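Local coordinates for dextranase (Pseudarthrobacter oxydans, PDB 6NZS), which catalyses the endohydrolysis of (1->6)-alpha-D-glucosidic linkages in dextran, at residues 392-397 / 419-424; 468-473 / 494-499. All coordinates share one frame; numbering follows the deposited sequence.

How the contacts relate
Followed from the N terminus, the chain first leaves strand 391-392, passes through the loop 392-397 and runs into strand 398-407; contact 1 closes when 419-424 comes back alongside this loop and leads into strand 423-435. Contact 2 opens only afterwards, on strand 469-482, and closes when strand 495-507 returns beside it. The two closures therefore follow in series, neither nested nor crossed. Their centres lie about 9 Å apart on successive coils of the parallel beta-solenoid, and strands 423-435 and 469-482 are direct neighbours. A probable backbone hydrogen bond between Lys472 N and Ile423 O and another from Asn473 to Asp424 join the two contacts.

Contact 1. Residues 392-397 / 419-424; sequences KMYHSD and TPRNID
Arg421 and Tyr394 both hold CG anti to the carbonyl carbon (chi1 -62° and -64°), and the arginine chain, extended from CG to NE, then carries its guanidinium over the tyrosine ring. The planes are 4° apart, a flat stack that is also a cation-pi contact, with CZ of Arg421 3.5 Å from the centroid of the Tyr394 ring. NH2 sits over the ring centre, while NH1 lies 3.4 Å from CG of Tyr394, at the root of the ring. Thr419 OG1 backs the other face of the guanidinium, and Lys392 CB lies toward the rim of the ring on its far face. The rotation of the cation is further fixed by a bond from NH2 to Gly417 O and by a water in its plane, 2.9 Å from NH1 of Arg421. That water also donates to Tyr394 O, which receives a second bond from a water shared with Asn422 O.

Deeper in, Ile423 packs against the backbone of the loop: its CD1 presses to 3.3 Å from Met393 O, a buried carbonyl with no polar partner in the model, and CG2 rests on His395 O. At the far end Ser396 OG accepts the N-H of Asp424 at 2.9 Å. Asp397 N then donates in the carbonyl plane to Asp424 O, 3.0 Å away, where strand 423-435 runs beside 398-407. Such stacking of a loop on the next coil is characteristic of the parallel beta-helix of the pectate-lyase-like clan, to which family 49 dextranases belong.

Contact 2. Residues 468-473 / 494-499; sequences NTTVKN and LSDTEN
Thr469 and Ser495 meet through their hydroxyls, Ser495 OG donating to Thr469 OG1 at 2.7 Å. A chi1 of 61° puts the threonine oxygen between its own backbone N and carbonyl carbon, where it also bonds to Asp466 O; Ser495 OG in turn bonds to Arg421 N, so both hydroxyls have a second partner. From here the packing is close. After a weak bond from Asp496 N to Thr469 O, Val471 N donates to Asp496 O at 2.8 Å, nearly along the C=O axis, and Glu498 N returns the bond to Val471 O at 3.0 Å. Val471 and Thr497 share the buried face, the valine CG2 lying 4.1 Å from Ser495 CB.

These parallel strands, 22° apart in direction, belong to successive coils of the beta-solenoid, and equivalent asparagines on them, both with left-handed backbone angles, are joined side chain to side chain by a hydrogen bond, as asparagines often are in parallel beta-helices. Asn499 ND2 reaches Asn473 OD1 at 3.0 Å; the donor lies in the carbonyl plane of Asn473 and OD1 in the amide plane of Asn499, so the bond runs where the two planes, 82° apart, meet. Asn473 ND2 passes the bonding on to Asp424 OD1 of the preceding coil. An alanine in place of Asn473 would probably leave Asn499 ND2 and Asp424 OD1 without this shared mate and break the polar connection across three coils.

The opposite face, carrying Thr470, Lys472, Asp496 and Glu498, is more loosely joined, largely through water. One water accepts from Thr470 OG1 and donates to Asp496 OD2 and Glu498 OE2; Asp496 OD1 is taken by Thr534 N. Lys472 NZ stays 5.3 Å from Glu498 OE1, and a second water spans them, held only weakly by the lysine.

Contact 1. Residues 392-397 / 419-424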
# COMPACT_ATOMS: atom_id res chain seq x y z
N LYS A 392 0.39 5.46 -7.65
CA LYS A 392 1.05 5.97 -8.85
C LYS A 392 -0.04 6.51 -9.76
O LYS A 392 -0.72 5.76 -10.46
CB LYS A 392 1.87 4.85 -9.48
CG LYS A 392 3.10 4.51 -8.63
CD LYS A 392 3.52 3.05 -8.77
CE LYS A 392 4.20 2.79 -10.11
NZ LYS A 392 4.95 1.49 -10.14
N MET A 393 -0.20 7.83 -9.73
CA MET A 393 -1.29 8.52 -10.41
C MET A 393 -0.76 9.00 -11.76
O MET A 393 -0.40 10.16 -11.94
CB MET A 393 -1.80 9.67 -9.54
CG MET A 393 -2.15 9.26 -8.11
SD MET A 393 -3.24 7.82 -7.99
CE MET A 393 -4.71 8.42 -8.84
N TYR A 394 -0.72 8.07 -12.71
CA TYR A 394 -0.04 8.31 -13.97
C TYR A 394 -0.99 8.36 -15.16
O TYR A 394 -0.52 8.46 -16.30
CB TYR A 394 0.99 7.20 -14.24
CG TYR A 394 2.16 7.11 -13.26
CD1 TYR A 394 2.39 8.10 -12.30
CD2 TYR A 394 3.01 6.02 -13.29
CE1 TYR A 394 3.46 8.00 -11.41
CE2 TYR A 394 4.08 5.91 -12.41
CZ TYR A 394 4.30 6.90 -11.48
OH TYR A 394 5.36 6.77 -10.60
N HIS A 395 -2.30 8.27 -14.94
CA HIS A 395 -3.23 8.07 -16.04
C HIS A 395 -4.52 8.85 -15.84
O HIS A 395 -4.95 9.10 -14.71
CB HIS A 395 -3.56 6.58 -16.22
CG HIS A 395 -2.35 5.74 -16.44
ND1 HIS A 395 -1.77 5.56 -17.68
CD2 HIS A 395 -1.57 5.07 -15.56
CE1 HIS A 395 -0.70 4.80 -17.55
NE2 HIS A 395 -0.55 4.49 -16.28
N SER A 396 -5.15 9.19 -16.96
CA SER A 396 -6.41 9.92 -16.94
C SER A 396 -7.57 9.03 -16.49
O SER A 396 -7.51 7.80 -16.56
CB SER A 396 -6.72 10.45 -18.34
OG SER A 396 -5.71 11.36 -18.76
N ASP A 397 -8.63 9.68 -16.01
CA ASP A 397 -9.90 9.02 -15.76
C ASP A 397 -9.76 7.92 -14.70
O ASP A 397 -10.23 6.79 -14.87
CB ASP A 397 -10.54 8.48 -17.05
CG ASP A 397 -10.79 9.58 -18.08
OD1 ASP A 397 -11.13 10.71 -17.69
OD2 ASP A 397 -10.65 9.29 -19.29
N THR A 419 8.42 11.45 -14.92
CA THR A 419 8.50 11.77 -16.35
C THR A 419 7.43 12.80 -16.64
O THR A 419 6.46 12.93 -15.89
CB THR A 419 8.27 10.55 -17.25
OG1 THR A 419 6.89 10.15 -17.21
CG2 THR A 419 9.13 9.36 -16.89
N PRO A 420 7.55 13.55 -17.75
CA PRO A 420 6.40 14.32 -18.22
C PRO A 420 5.24 13.38 -18.54
O PRO A 420 5.45 12.25 -18.99
CB PRO A 420 6.93 15.00 -19.50
CG PRO A 420 8.41 15.02 -19.33
CD PRO A 420 8.75 13.77 -18.58
N ARG A 421 4.02 13.83 -18.26
CA ARG A 421 2.84 13.00 -18.44
C ARG A 421 1.69 13.85 -18.96
O ARG A 421 1.65 15.06 -18.77
CB ARG A 421 2.42 12.31 -17.13
CG ARG A 421 3.46 11.37 -16.58
CD ARG A 421 3.02 10.72 -15.26
NE ARG A 421 4.14 10.07 -14.59
CZ ARG A 421 4.63 8.87 -14.91
NH1 ARG A 421 4.09 8.17 -15.91
NH2 ARG A 421 5.65 8.37 -14.24
N ASN A 422 0.74 13.17 -19.63
CA ASN A 422 -0.54 13.75 -20.04
C ASN A 422 -1.62 13.08 -19.20
O ASN A 422 -1.91 11.89 -19.38
CB ASN A 422 -0.78 13.52 -21.53
CG ASN A 422 0.03 14.45 -22.40
OD1 ASN A 422 0.13 15.64 -22.14
ND2 ASN A 422 0.64 13.89 -23.44
N ILE A 423 -2.20 13.83 -18.27
CA ILE A 423 -3.18 13.31 -17.32
C ILE A 423 -4.32 14.31 -17.19
O ILE A 423 -4.09 15.52 -17.08
CB ILE A 423 -2.55 13.10 -15.92
CG1 ILE A 423 -1.40 12.10 -16.00
CG2 ILE A 423 -3.61 12.64 -14.93
CD1 ILE A 423 -0.60 12.01 -14.70
N ASP A 424 -5.55 13.79 -17.17
CA ASP A 424 -6.75 14.60 -16.98
C ASP A 424 -7.76 13.77 -16.19
O ASP A 424 -7.91 12.57 -16.43
CB ASP A 424 -7.33 14.96 -18.36
CG ASP A 424 -8.43 16.02 -18.31
OD1 ASP A 424 -8.76 16.58 -17.25
OD2 ASP A 424 -8.99 16.31 -19.40
O HOH W 1 1.87 8.60 -17.71
O HOH W 2 -1.28 9.20 -18.91

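Contact 2. Residues 468-473 / 494-499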
# COMPACT_ATOMS: atom_id res chain seq x y z
N ASN A 468 5.04 20.58 -23.68
CA ASN A 468 3.99 20.10 -24.56
C ASN A 468 3.20 18.95 -23.96
O ASN A 468 2.45 18.28 -24.68
CB ASN A 468 4.56 19.71 -25.93
CG ASN A 468 5.21 20.88 -26.63
OD1 ASN A 468 4.73 22.01 -26.55
ND2 ASN A 468 6.32 20.63 -27.32
N THR A 469 3.34 18.71 -22.65
CA THR A 469 2.52 17.75 -21.92
C THR A 469 1.81 18.50 -20.80
O THR A 469 2.27 19.55 -20.35
CB THR A 469 3.36 16.61 -21.35
OG1 THR A 469 4.33 17.14 -20.43
CG2 THR A 469 4.09 15.86 -22.47
N THR A 470 0.66 17.96 -20.36
CA THR A 470 -0.16 18.62 -19.36
C THR A 470 -0.71 17.61 -18.36
O THR A 470 -1.31 16.60 -18.76
CB THR A 470 -1.32 19.37 -20.01
OG1 THR A 470 -0.80 20.30 -20.97
CG2 THR A 470 -2.09 20.15 -18.97
N VAL A 471 -0.51 17.89 -17.08
CA VAL A 471 -1.16 17.20 -15.97
C VAL A 471 -2.21 18.15 -15.41
O VAL A 471 -1.87 19.24 -14.94
CB VAL A 471 -0.13 16.81 -14.90
CG1 VAL A 471 -0.81 16.29 -13.64
CG2 VAL A 471 0.85 15.80 -15.46
N LYS A 472 -3.48 17.75 -15.45
CA LYS A 472 -4.53 18.69 -15.06
C LYS A 472 -5.72 17.99 -14.44
O LYS A 472 -5.97 16.80 -14.65
CB LYS A 472 -4.98 19.55 -16.25
CG LYS A 472 -5.61 18.76 -17.38
CD LYS A 472 -6.00 19.68 -18.52
CE LYS A 472 -6.71 18.90 -19.61
NZ LYS A 472 -6.97 19.77 -20.80
N ASN A 473 -6.49 18.77 -13.66
CA ASN A 473 -7.78 18.34 -13.16
C ASN A 473 -7.66 17.10 -12.28
O ASN A 473 -8.30 16.07 -12.51
CB ASN A 473 -8.78 18.14 -14.30
CG ASN A 473 -9.05 19.42 -15.05
OD1 ASN A 473 -9.16 20.50 -14.46
ND2 ASN A 473 -9.15 19.32 -16.38
N LEU A 494 7.20 18.54 -14.31
CA LEU A 494 7.79 18.09 -15.57
C LEU A 494 6.85 18.30 -16.74
O LEU A 494 7.22 18.00 -17.88
CB LEU A 494 8.20 16.62 -15.47
CG LEU A 494 9.22 16.30 -14.37
CD1 LEU A 494 9.41 14.79 -14.26
CD2 LEU A 494 10.55 17.00 -14.65
N SER A 495 5.65 18.83 -16.48
CA SER A 495 4.63 19.10 -17.48
C SER A 495 3.91 20.37 -17.05
O SER A 495 3.97 20.77 -15.89
CB SER A 495 3.60 17.95 -17.52
OG SER A 495 4.21 16.69 -17.77
N ASP A 496 3.24 21.02 -18.01
CA ASP A 496 2.26 22.03 -17.63
C ASP A 496 1.31 21.42 -16.61
O ASP A 496 0.89 20.26 -16.75
CB ASP A 496 1.46 22.49 -18.85
CG ASP A 496 2.25 23.43 -19.76
OD1 ASP A 496 3.43 23.74 -19.48
OD2 ASP A 496 1.68 23.84 -20.79
N THR A 497 0.99 22.18 -15.57
CA THR A 497 0.25 21.65 -14.43
C THR A 497 -0.89 22.60 -14.10
O THR A 497 -0.66 23.78 -13.82
CB THR A 497 1.19 21.51 -13.23
OG1 THR A 497 2.24 20.58 -13.56
CG2 THR A 497 0.43 20.98 -12.02
N GLU A 498 -2.13 22.09 -14.14
CA GLU A 498 -3.30 22.94 -14.01
C GLU A 498 -4.37 22.30 -13.14
O GLU A 498 -4.61 21.09 -13.21
CB GLU A 498 -3.91 23.25 -15.38
CG GLU A 498 -2.99 24.05 -16.28
CD GLU A 498 -3.36 23.95 -17.74
OE1 GLU A 498 -4.53 23.61 -18.03
OE2 GLU A 498 -2.48 24.20 -18.59
N ASN A 499 -5.02 23.13 -12.33
CA ASN A 499 -6.20 22.75 -11.55
C ASN A 499 -5.98 21.47 -10.74
O ASN A 499 -6.68 20.47 -10.90
CB ASN A 499 -7.46 22.69 -12.41
CG ASN A 499 -8.72 22.74 -11.57
OD1 ASN A 499 -8.76 23.40 -10.54
ND2 ASN A 499 -9.76 22.03 -12.01
O HOH W 3 -1.24 23.15 -20.73
O HOH W 4 -4.98 22.62 -20.74